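PDB 4WOY: mitochondrial dynamics protein MID49 from Mus musculus, which promotes mitochondrial fission by recruiting the dynamin-related protein DNM1L to the mitochondrial outer membrane and regulating its GTPase activity. Local coordinates for residues L7-E10 against R11-I15; L248-S251 against H252-V256; L280-L283 against V284-E288; N305-E308 against E309-D312. The protein carries 1 engineered substitution. All coordinates share one frame; numbering follows the deposited sequence.

Overall arrangement
The four contacts follow one another along the predicted cytoplasmic part of the protein. Contact 1 lies on the C-terminal part of helix 2-14 at the surface, its centre about 19, 24 and 29 Å from the centres of contacts 2, 3 and 4, touching none of them. Contacts 2, 3 and 4 all fall within the Mab-21 HhH/H2TH-like region, at the start of helix 250-261, on the last turns of helix 272-288 and at the start of helix 308-317. Their centres lie about 12 to 16 Å apart and they touch pairwise: Leu-283 packs on Leu-253 and Val-256, Phe-306 on His-252, and Ile-311 on the backbone of Leu-287. Three consecutive helices are thus locked together.

Contact 1 (L7-E10 against R11-I15); sequences LAFE and RKHVI
The carbonyl oxygen of Glu-10 is gripped by two backbone amides. Ile-15 N reaches Glu-10 O at 2.9 Å, almost head-on to the carbonyl, and Val-14 N comes at 3.0 Å from above the carbonyl plane. The bond from Ile-15 spans five residues, in keeping with a wider pi-type turn at 11-14. One residue earlier His-13 N binds Phe-9 O at 2.7 Å. The Phe-9 side chain is swung toward the following turn, CG anti to the backbone N (chi1 179°), and His-13 CB sits over one face of its ring, 4.2 Å from the centroid, a CH-pi contact. The imidazole itself is inclined at 49° to the phenyl ring, with ND1 3.5 Å from Phe-9 CD1. Val-14 CG2 approaches the same ring obliquely, 4.0 Å from CE2. Beside them, the methylene Glu-10 CG meets Ile-15 CD1 at 3.9 Å, while the Glu-10 carboxylate leaves to form a salt bridge with Arg-230 of helix 228-241. Leu-234 and Ile-238 of that helix also touch Phe-9. The chemistry is therefore split: doubled backbone bonding secures the C-terminal part of helix 2-14, and an apolar face and the salt bridge of buried Glu-10 to Arg-230 fasten it to helix 228-241.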
loop_
_atom_site.group_PDB
_atom_site.type_symbol
_atom_site.label_atom_id
_atom_site.label_comp_id
_atom_site.label_asym_id
_atom_site.label_seq_id
_atom_site.Cartn_x
_atom_site.Cartn_y
_atom_site.Cartn_z
ATOM N N LEU A 7 0.172 -19.278 17.694
ATOM C CA LEU A 7 0.904 -20.020 16.672
ATOM C C LEU A 7 -0.068 -20.781 15.796
ATOM O O LEU A 7 0.116 -20.870 14.578
ATOM C CB LEU A 7 1.900 -20.978 17.309
ATOM C CG LEU A 7 3.090 -20.380 18.066
ATOM C CD1 LEU A 7 4.058 -21.470 18.470
ATOM C CD2 LEU A 7 3.804 -19.308 17.262
ATOM N N ALA A 8 -1.108 -21.318 16.431
ATOM C CA ALA A 8 -2.149 -22.059 15.723
ATOM C C ALA A 8 -2.919 -21.159 14.738
ATOM O O ALA A 8 -3.129 -21.515 13.575
ATOM C CB ALA A 8 -3.107 -22.708 16.734
ATOM N N PHE A 9 -3.311 -19.980 15.197
ATOM C CA PHE A 9 -3.980 -19.010 14.330
ATOM C C PHE A 9 -3.086 -18.600 13.158
ATOM O O PHE A 9 -3.532 -18.526 12.001
ATOM C CB PHE A 9 -4.396 -17.784 15.139
ATOM C CG PHE A 9 -5.071 -16.729 14.328
ATOM C CD1 PHE A 9 -6.438 -16.792 14.087
ATOM C CD2 PHE A 9 -4.347 -15.666 13.810
ATOM C CE1 PHE A 9 -7.072 -15.822 13.347
ATOM C CE2 PHE A 9 -4.963 -14.695 13.061
ATOM C CZ PHE A 9 -6.340 -14.773 12.826
ATOM N N GLU A 10 -1.822 -18.342 13.464
ATOM C CA GLU A 10 -0.853 -17.971 12.447
ATOM C C GLU A 10 -0.773 -19.106 11.404
ATOM O O GLU A 10 -0.824 -18.882 10.184
ATOM C CB GLU A 10 0.502 -17.690 13.110
ATOM C CG GLU A 10 1.637 -17.291 12.174
ATOM C CD GLU A 10 2.927 -17.006 12.929
ATOM O OE1 GLU A 10 3.571 -17.966 13.421
ATOM O OE2 GLU A 10 3.292 -15.819 13.039
ATOM N N ARG A 11 -0.688 -20.332 11.913
ATOM C CA ARG A 11 -0.568 -21.513 11.080
ATOM C C ARG A 11 -1.778 -21.600 10.144
ATOM O O ARG A 11 -1.635 -21.808 8.942
ATOM C CB ARG A 11 -0.493 -22.764 11.967
ATOM C CG ARG A 11 -0.347 -24.077 11.231
ATOM C CD ARG A 11 -0.353 -25.343 12.152
ATOM N NE ARG A 11 -1.673 -25.971 12.243
ATOM C CZ ARG A 11 -2.447 -26.032 13.320
ATOM N NH1 ARG A 11 -2.069 -25.498 14.476
ATOM N NH2 ARG A 11 -3.619 -26.642 13.233
ATOM N N LYS A 12 -2.966 -21.416 10.711
ATOM C CA LYS A 12 -4.228 -21.609 9.991
ATOM C C LYS A 12 -4.720 -20.423 9.151
ATOM O O LYS A 12 -5.395 -20.640 8.152
ATOM C CB LYS A 12 -5.344 -22.029 10.965
ATOM C CG LYS A 12 -5.140 -23.404 11.594
ATOM C CD LYS A 12 -6.196 -23.761 12.637
ATOM C CE LYS A 12 -5.769 -23.405 14.046
ATOM N NZ LYS A 12 -6.525 -24.189 15.052
ATOM N N HIS A 13 -4.474 -19.183 9.578
ATOM C CA HIS A 13 -5.091 -18.042 8.884
ATOM C C HIS A 13 -4.120 -16.971 8.419
ATOM O O HIS A 13 -4.524 -16.000 7.781
ATOM C CB HIS A 13 -6.191 -17.419 9.754
ATOM C CG HIS A 13 -7.258 -18.396 10.129
ATOM N ND1 HIS A 13 -7.405 -18.884 11.412
ATOM C CD2 HIS A 13 -8.183 -19.033 9.377
ATOM C CE1 HIS A 13 -8.395 -19.757 11.437
ATOM N NE2 HIS A 13 -8.885 -19.864 10.215
ATOM N N VAL A 14 -2.856 -17.101 8.778
ATOM C CA VAL A 14 -1.883 -16.147 8.283
ATOM C C VAL A 14 -0.952 -16.734 7.219
ATOM O O VAL A 14 -0.854 -16.205 6.119
ATOM C CB VAL A 14 -1.047 -15.565 9.441
ATOM C CG1 VAL A 14 -0.031 -14.557 8.919
ATOM C CG2 VAL A 14 -1.954 -14.930 10.443
ATOM N N ILE A 15 -0.317 -17.858 7.524
ATOM C CA ILE A 15 0.716 -18.410 6.643
ATOM C C ILE A 15 0.130 -18.935 5.338
ATOM O O ILE A 15 -0.879 -19.621 5.334
ATOM C CB ILE A 15 1.520 -19.510 7.368
ATOM C CG1 ILE A 15 2.152 -18.923 8.638
ATOM C CG2 ILE A 15 2.613 -20.070 6.475
ATOM C CD1 ILE A 15 2.763 -19.947 9.589
#

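Contact 2 (L248-S251 against H252-V256); sequences LGWS and HLTQV
Trp-250 O takes two bonds from Thr-254, one from the side chain and one from the backbone. Thr-254 OG1 donates over 2.7 Å from above the carbonyl plane, whereas Thr-254 N reaches the same Trp-250 O at 2.9 Å from the opposite face. The hydroxyl can fold back because OG1 stands beside its own backbone N, anti to the carbonyl carbon (chi1 -67°). It also lies obliquely by the indole, 3.4 Å from Trp-250 NE1, but the angle there is too poor for a hydrogen bond. Ser-251 O is approached by Gln-255 twice, both bonds weak: Gln-255 N is 3.4 Å away, and NE2, brought back by the bend at chi2 (23°), is at 2.6 Å. At the helix start Leu-253 N binds Gly-249 O over 3.1 Å, and Leu-253 CG and CD1 lie against that carbonyl oxygen. The His-252 ring reaches back alongside the entering chain, its ND1 3.1 Å from Gly-249 N and Gly-249 O in plane at its edge.

Outside this turn, the Trp-250 indole meets the Tyr-210 ring and packs on Leu-232 and Cys-236 of helix 228-241. Gln-255 OE1 accepts a hydrogen bond from His-295 N, and His-252 NE2 makes a weak bond to Leu-302 O, so both polar ends are tied to the chain after helix 272-288. Gly-249 as N-cap, and a threonine hydroxyl bonded to the carbonyl four residues back, a common helical side-chain-to-backbone bond of Ser and Thr, mark the start of helix 250-261 in the Mab-21 HhH/H2TH-like region.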
loop_
_atom_site.group_PDB
_atom_site.type_symbol
_atom_site.label_atom_id
_atom_site.label_comp_id
_atom_site.label_asym_id
_atom_site.label_seq_id
_atom_site.Cartn_x
_atom_site.Cartn_y
_atom_site.Cartn_z
ATOM N N LEU A 248 -8.990 -1.068 10.174
ATOM C CA LEU A 248 -7.610 -1.112 10.628
ATOM C C LEU A 248 -6.862 -1.949 9.631
ATOM O O LEU A 248 -6.974 -3.177 9.652
ATOM C CB LEU A 248 -7.503 -1.720 12.020
ATOM C CG LEU A 248 -8.141 -0.849 13.091
ATOM C CD1 LEU A 248 -7.974 -1.472 14.468
ATOM C CD2 LEU A 248 -7.554 0.572 13.014
ATOM N N GLY A 249 -6.147 -1.291 8.726
ATOM C CA GLY A 249 -5.491 -2.000 7.647
ATOM C C GLY A 249 -3.991 -2.036 7.788
ATOM O O GLY A 249 -3.438 -1.646 8.805
ATOM N N TRP A 250 -3.324 -2.432 6.719
ATOM C CA TRP A 250 -1.884 -2.601 6.733
ATOM C C TRP A 250 -1.143 -1.355 7.239
ATOM O O TRP A 250 -0.271 -1.444 8.091
ATOM C CB TRP A 250 -1.419 -2.929 5.332
ATOM C CG TRP A 250 0.035 -3.099 5.249
ATOM C CD1 TRP A 250 0.970 -2.112 5.133
ATOM C CD2 TRP A 250 0.744 -4.337 5.209
ATOM N NE1 TRP A 250 2.222 -2.660 5.061
ATOM C CE2 TRP A 250 2.115 -4.024 5.106
ATOM C CE3 TRP A 250 0.356 -5.677 5.250
ATOM C CZ2 TRP A 250 3.101 -5.005 5.049
ATOM C CZ3 TRP A 250 1.336 -6.653 5.213
ATOM C CH2 TRP A 250 2.696 -6.313 5.105
ATOM N N SER A 251 -1.500 -0.190 6.714
ATOM C CA SER A 251 -0.789 1.039 7.055
ATOM C C SER A 251 -0.982 1.430 8.520
ATOM O O SER A 251 -0.054 1.924 9.160
ATOM C CB SER A 251 -1.245 2.187 6.156
ATOM O OG SER A 251 -2.600 2.461 6.401
ATOM N N HIS A 252 -2.190 1.219 9.039
ATOM C CA HIS A 252 -2.491 1.503 10.440
ATOM C C HIS A 252 -1.636 0.687 11.378
ATOM O O HIS A 252 -1.033 1.226 12.335
ATOM C CB HIS A 252 -3.942 1.197 10.749
ATOM C CG HIS A 252 -4.907 2.006 9.959
ATOM N ND1 HIS A 252 -5.308 1.644 8.690
ATOM C CD2 HIS A 252 -5.553 3.160 10.248
ATOM C CE1 HIS A 252 -6.154 2.550 8.228
ATOM N NE2 HIS A 252 -6.317 3.480 9.151
ATOM N N LEU A 253 -1.630 -0.624 11.126
ATOM C CA LEU A 253 -0.998 -1.572 12.032
ATOM C C LEU A 253 0.523 -1.496 11.882
ATOM O O LEU A 253 1.269 -1.824 12.810
ATOM C CB LEU A 253 -1.540 -2.993 11.774
ATOM C CG LEU A 253 -3.067 -3.103 11.940
ATOM C CD1 LEU A 253 -3.640 -4.310 11.201
ATOM C CD2 LEU A 253 -3.449 -3.145 13.422
ATOM N N THR A 254 0.982 -1.042 10.722
ATOM C CA THR A 254 2.403 -0.771 10.529
ATOM C C THR A 254 2.901 0.227 11.563
ATOM O O THR A 254 3.985 0.085 12.146
ATOM C CB THR A 254 2.663 -0.215 9.127
ATOM O OG1 THR A 254 2.397 -1.238 8.158
ATOM C CG2 THR A 254 4.113 0.322 8.985
ATOM N N GLN A 255 2.084 1.247 11.781
ATOM C CA GLN A 255 2.418 2.313 12.711
ATOM C C GLN A 255 2.574 1.748 14.118
ATOM O O GLN A 255 3.453 2.161 14.882
ATOM C CB GLN A 255 1.330 3.391 12.671
ATOM C CG GLN A 255 1.531 4.495 11.647
ATOM C CD GLN A 255 2.415 4.123 10.479
ATOM O OE1 GLN A 255 3.626 4.284 10.539
ATOM N NE2 GLN A 255 1.812 3.670 9.397
ATOM N N VAL A 256 1.697 0.798 14.443
ATOM C CA VAL A 256 1.722 0.137 15.738
ATOM C C VAL A 256 3.008 -0.622 15.905
ATOM O O VAL A 256 3.637 -0.532 16.945
ATOM C CB VAL A 256 0.571 -0.845 15.925
ATOM C CG1 VAL A 256 0.713 -1.510 17.281
ATOM C CG2 VAL A 256 -0.780 -0.124 15.820
#

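Contact 3 (L280-L283 against V284-E288); sequences LEFL and VGSLE
Ser-286 and Phe-282 make the tight part of this turn of helix 272-288. Ser-286 OG donates to Phe-282 O over 2.7 Å from above the carbonyl plane, and Ser-286 N binds the same oxygen at 2.8 Å with less tilt. Turned away from its carbonyl carbon (chi1 -52°), the hydroxyl also rests over one face of the Phe-282 ring, offset toward the rim and 3.5 Å from CE2. The phenyl ring stacks with His-259 and touches Val-256 of helix 250-261, while Leu-292 packs against both Phe-282 and Ser-286.

One residue further along, Leu-287 N reaches Leu-283 O at 2.8 Å, and Leu-287 CG and CD1 lie against this acceptor, CG 3.3 Å from Leu-283 O. The Leu-283 side chain packs on Leu-253 and Val-256 of helix 250-261, whereas Leu-287 packs on Ile-311 and Ile-314 of helix 308-317.

On the solvent side the contact thins to backbone bonding. Gly-285 N meets Glu-281 O at 3.0 Å, with the Glu-281 side chain directed away into an exposed position. Val-284 lies between these two sides, its CG2 3.5 Å from Leu-280 O. The serine hydroxyl thus spends its proton within its own helix, which probably lowers the cost of burying a polar group beside Phe-282 and Leu-292.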
loop_
_atom_site.group_PDB
_atom_site.type_symbol
_atom_site.label_atom_id
_atom_site.label_comp_id
_atom_site.label_asym_id
_atom_site.label_seq_id
_atom_site.Cartn_x
_atom_site.Cartn_y
_atom_site.Cartn_z
ATOM N N LEU A 280 -2.229 -4.472 20.884
ATOM C CA LEU A 280 -3.644 -4.223 21.091
ATOM C C LEU A 280 -3.793 -3.092 22.099
ATOM O O LEU A 280 -4.700 -2.265 21.994
ATOM C CB LEU A 280 -4.378 -5.467 21.586
ATOM C CG LEU A 280 -4.453 -6.707 20.695
ATOM C CD1 LEU A 280 -5.582 -7.590 21.182
ATOM C CD2 LEU A 280 -4.612 -6.383 19.231
ATOM N N GLU A 281 -2.917 -3.100 23.098
ATOM C CA GLU A 281 -2.925 -2.090 24.132
ATOM C C GLU A 281 -2.684 -0.715 23.556
ATOM O O GLU A 281 -3.362 0.256 23.909
ATOM C CB GLU A 281 -1.857 -2.386 25.176
ATOM C CG GLU A 281 -2.343 -3.267 26.304
ATOM C CD GLU A 281 -1.238 -3.676 27.264
ATOM O OE1 GLU A 281 -0.126 -3.087 27.208
ATOM O OE2 GLU A 281 -1.486 -4.589 28.078
ATOM N N PHE A 282 -1.701 -0.647 22.670
ATOM C CA PHE A 282 -1.330 0.601 22.051
ATOM C C PHE A 282 -2.479 1.084 21.170
ATOM O O PHE A 282 -2.824 2.275 21.172
ATOM C CB PHE A 282 -0.037 0.438 21.246
ATOM C CG PHE A 282 0.408 1.700 20.587
ATOM C CD1 PHE A 282 1.042 2.682 21.323
ATOM C CD2 PHE A 282 0.165 1.924 19.243
ATOM C CE1 PHE A 282 1.423 3.862 20.733
ATOM C CE2 PHE A 282 0.559 3.106 18.646
ATOM C CZ PHE A 282 1.186 4.075 19.400
ATOM N N LEU A 283 -3.098 0.150 20.453
ATOM C CA LEU A 283 -4.210 0.491 19.573
ATOM C C LEU A 283 -5.356 1.094 20.382
ATOM O O LEU A 283 -5.861 2.175 20.043
ATOM C CB LEU A 283 -4.683 -0.743 18.809
ATOM C CG LEU A 283 -4.073 -0.966 17.433
ATOM C CD1 LEU A 283 -4.272 -2.402 16.969
ATOM C CD2 LEU A 283 -4.719 -0.038 16.450
ATOM N N VAL A 284 -5.718 0.429 21.483
ATOM C CA VAL A 284 -6.816 0.880 22.325
ATOM C C VAL A 284 -6.537 2.269 22.906
ATOM O O VAL A 284 -7.429 3.117 22.972
ATOM C CB VAL A 284 -7.085 -0.128 23.476
ATOM C CG1 VAL A 284 -7.823 0.530 24.631
ATOM C CG2 VAL A 284 -7.890 -1.328 22.972
ATOM N N GLY A 285 -5.283 2.523 23.262
ATOM C CA GLY A 285 -4.888 3.826 23.766
ATOM C C GLY A 285 -4.988 4.875 22.670
ATOM O O GLY A 285 -5.504 5.960 22.895
ATOM N N SER A 286 -4.507 4.531 21.477
ATOM C CA SER A 286 -4.572 5.422 20.325
ATOM C C SER A 286 -6.008 5.777 19.983
ATOM O O SER A 286 -6.307 6.912 19.601
ATOM C CB SER A 286 -3.928 4.771 19.101
ATOM O OG SER A 286 -2.618 4.289 19.390
ATOM N N LEU A 287 -6.892 4.795 20.140
ATOM C CA LEU A 287 -8.300 4.969 19.824
ATOM C C LEU A 287 -8.999 5.928 20.769
ATOM O O LEU A 287 -9.774 6.781 20.329
ATOM C CB LEU A 287 -9.012 3.620 19.854
ATOM C CG LEU A 287 -8.806 2.700 18.665
ATOM C CD1 LEU A 287 -9.235 1.281 19.003
ATOM C CD2 LEU A 287 -9.629 3.228 17.530
ATOM N N GLU A 288 -8.724 5.821 22.062
ATOM C CA GLU A 288 -9.440 6.674 23.001
ATOM C C GLU A 288 -9.030 8.130 22.846
ATOM O O GLU A 288 -9.822 9.031 23.123
ATOM C CB GLU A 288 -9.250 6.183 24.433
ATOM C CG GLU A 288 -10.486 5.444 24.943
ATOM C CD GLU A 288 -10.181 4.420 26.027
ATOM O OE1 GLU A 288 -9.219 4.631 26.799
ATOM O OE2 GLU A 288 -10.914 3.405 26.109
#

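Contact 4 (N305-E308 against E309-D312); sequences NFRE and EEID
The guanidinium of Arg-307 and the carboxylate of Glu-310 lie stacked, their planes 11° apart, with Glu-310 OE1 3.8 Å above the guanidinium plane and over its centre. No N-H points at the oxygen, so the long salt bridge from Arg-307 NH2 to OE1, 3.9 Å, works through charge alone. Glu-309 CB lies at the guanidinium edge, near its plane. The Phe-306 ring is approached obliquely by Glu-310 CB, 4.0 Å from CD2. Beside it Phe-306 CB touches Ile-311 CG1 at 3.7 Å.

Glu-310 OE1 is held more firmly by the backbone: Arg-307 N donates to it over 2.8 Å with an N-H...O angle of 158°. The extended Glu-310 chain carries the carboxylate back to this amide, while the bend of Arg-307 at chi3 (32°) turns the guanidinium over the same oxygen. The other oxygen, OE2, forms a salt bridge with Arg-247, which also makes a cation-pi contact with Phe-306. A single arginine therefore braces both the acid and the ring.

Regular helix bonding starts here, with Ile-311 N reaching Arg-307 O at 3.3 Å and Asp-312 N reaching Glu-308 O at 2.9 Å. Near the latter pair, the carboxylates of Glu-308 and Asp-312 come within 4.5 Å (OE2 to OD2), like charges that probably repel weakly at this exposed surface. A glutamate three residues on, returning to the N-cap amide of Arg-307, is the side-chain-to-backbone half of a capping box, here starting helix 308-317.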
loop_
_atom_site.group_PDB
_atom_site.type_symbol
_atom_site.label_atom_id
_atom_site.label_comp_id
_atom_site.label_asym_id
_atom_site.label_seq_id
_atom_site.Cartn_x
_atom_site.Cartn_y
_atom_site.Cartn_z
ATOM N N ASN A 305 -9.824 10.384 9.854
ATOM C CA ASN A 305 -11.050 10.307 9.089
ATOM C C ASN A 305 -12.005 9.257 9.658
ATOM O O ASN A 305 -12.977 8.888 9.009
ATOM C CB ASN A 305 -10.741 10.005 7.617
ATOM C CG ASN A 305 -10.001 8.679 7.427
ATOM O OD1 ASN A 305 -9.375 8.157 8.362
ATOM N ND2 ASN A 305 -10.064 8.132 6.209
ATOM N N PHE A 306 -11.725 8.757 10.857
ATOM C CA PHE A 306 -12.689 7.883 11.520
ATOM C C PHE A 306 -13.754 8.711 12.230
ATOM O O PHE A 306 -13.445 9.671 12.940
ATOM C CB PHE A 306 -12.010 6.958 12.525
ATOM C CG PHE A 306 -11.323 5.785 11.904
ATOM C CD1 PHE A 306 -10.322 5.963 10.960
ATOM C CD2 PHE A 306 -11.671 4.497 12.267
ATOM C CE1 PHE A 306 -9.678 4.867 10.391
ATOM C CE2 PHE A 306 -11.038 3.396 11.701
ATOM C CZ PHE A 306 -10.040 3.577 10.763
ATOM N N ARG A 307 -15.011 8.324 12.049
ATOM C CA ARG A 307 -16.086 8.945 12.790
ATOM C C ARG A 307 -16.044 8.408 14.229
ATOM O O ARG A 307 -15.404 7.389 14.503
ATOM C CB ARG A 307 -17.420 8.705 12.064
ATOM C CG ARG A 307 -18.664 8.473 12.918
ATOM C CD ARG A 307 -19.913 8.356 12.039
ATOM N NE ARG A 307 -19.617 7.754 10.737
ATOM C CZ ARG A 307 -19.517 6.446 10.509
ATOM N NH1 ARG A 307 -19.680 5.579 11.502
ATOM N NH2 ARG A 307 -19.244 6.003 9.288
ATOM N N GLU A 308 -16.692 9.105 15.155
ATOM C CA GLU A 308 -16.542 8.797 16.572
ATOM C C GLU A 308 -17.032 7.392 16.915
ATOM O O GLU A 308 -16.358 6.665 17.654
ATOM C CB GLU A 308 -17.259 9.853 17.420
ATOM C CG GLU A 308 -16.969 9.751 18.910
ATOM C CD GLU A 308 -17.399 10.990 19.680
ATOM O OE1 GLU A 308 -18.097 11.852 19.103
ATOM O OE2 GLU A 308 -17.036 11.100 20.870
ATOM N N GLU A 309 -18.170 6.998 16.338
ATOM C CA GLU A 309 -18.754 5.691 16.613
ATOM C C GLU A 309 -17.856 4.564 16.120
ATOM O O GLU A 309 -17.754 3.534 16.772
ATOM C CB GLU A 309 -20.126 5.555 15.952
ATOM C CG GLU A 309 -21.250 6.282 16.652
ATOM C CD GLU A 309 -22.595 5.981 16.019
ATOM O OE1 GLU A 309 -22.614 5.287 14.977
ATOM O OE2 GLU A 309 -23.628 6.432 16.563
ATOM N N GLU A 310 -17.205 4.772 14.976
ATOM C CA GLU A 310 -16.240 3.819 14.430
ATOM C C GLU A 310 -15.145 3.514 15.438
ATOM O O GLU A 310 -14.916 2.368 15.796
ATOM C CB GLU A 310 -15.613 4.381 13.157
ATOM C CG GLU A 310 -16.184 3.855 11.867
ATOM C CD GLU A 310 -15.701 4.648 10.683
ATOM O OE1 GLU A 310 -15.665 5.896 10.777
ATOM O OE2 GLU A 310 -15.313 4.034 9.676
ATOM N N ILE A 311 -14.511 4.569 15.930
ATOM C CA ILE A 311 -13.474 4.448 16.933
ATOM C C ILE A 311 -13.977 3.772 18.201
ATOM O O ILE A 311 -13.349 2.858 18.726
ATOM C CB ILE A 311 -12.924 5.832 17.281
ATOM C CG1 ILE A 311 -12.038 6.336 16.142
ATOM C CG2 ILE A 311 -12.169 5.795 18.579
ATOM C CD1 ILE A 311 -11.557 7.741 16.333
ATOM N N ASP A 312 -15.139 4.201 18.663
ATOM C CA ASP A 312 -15.721 3.659 19.876
ATOM C C ASP A 312 -16.031 2.182 19.681
ATOM O O ASP A 312 -15.895 1.373 20.596
ATOM C CB ASP A 312 -16.984 4.432 20.262
ATOM C CG ASP A 312 -16.680 5.827 20.782
ATOM O OD1 ASP A 312 -15.514 6.095 21.165
ATOM O OD2 ASP A 312 -17.617 6.655 20.827
#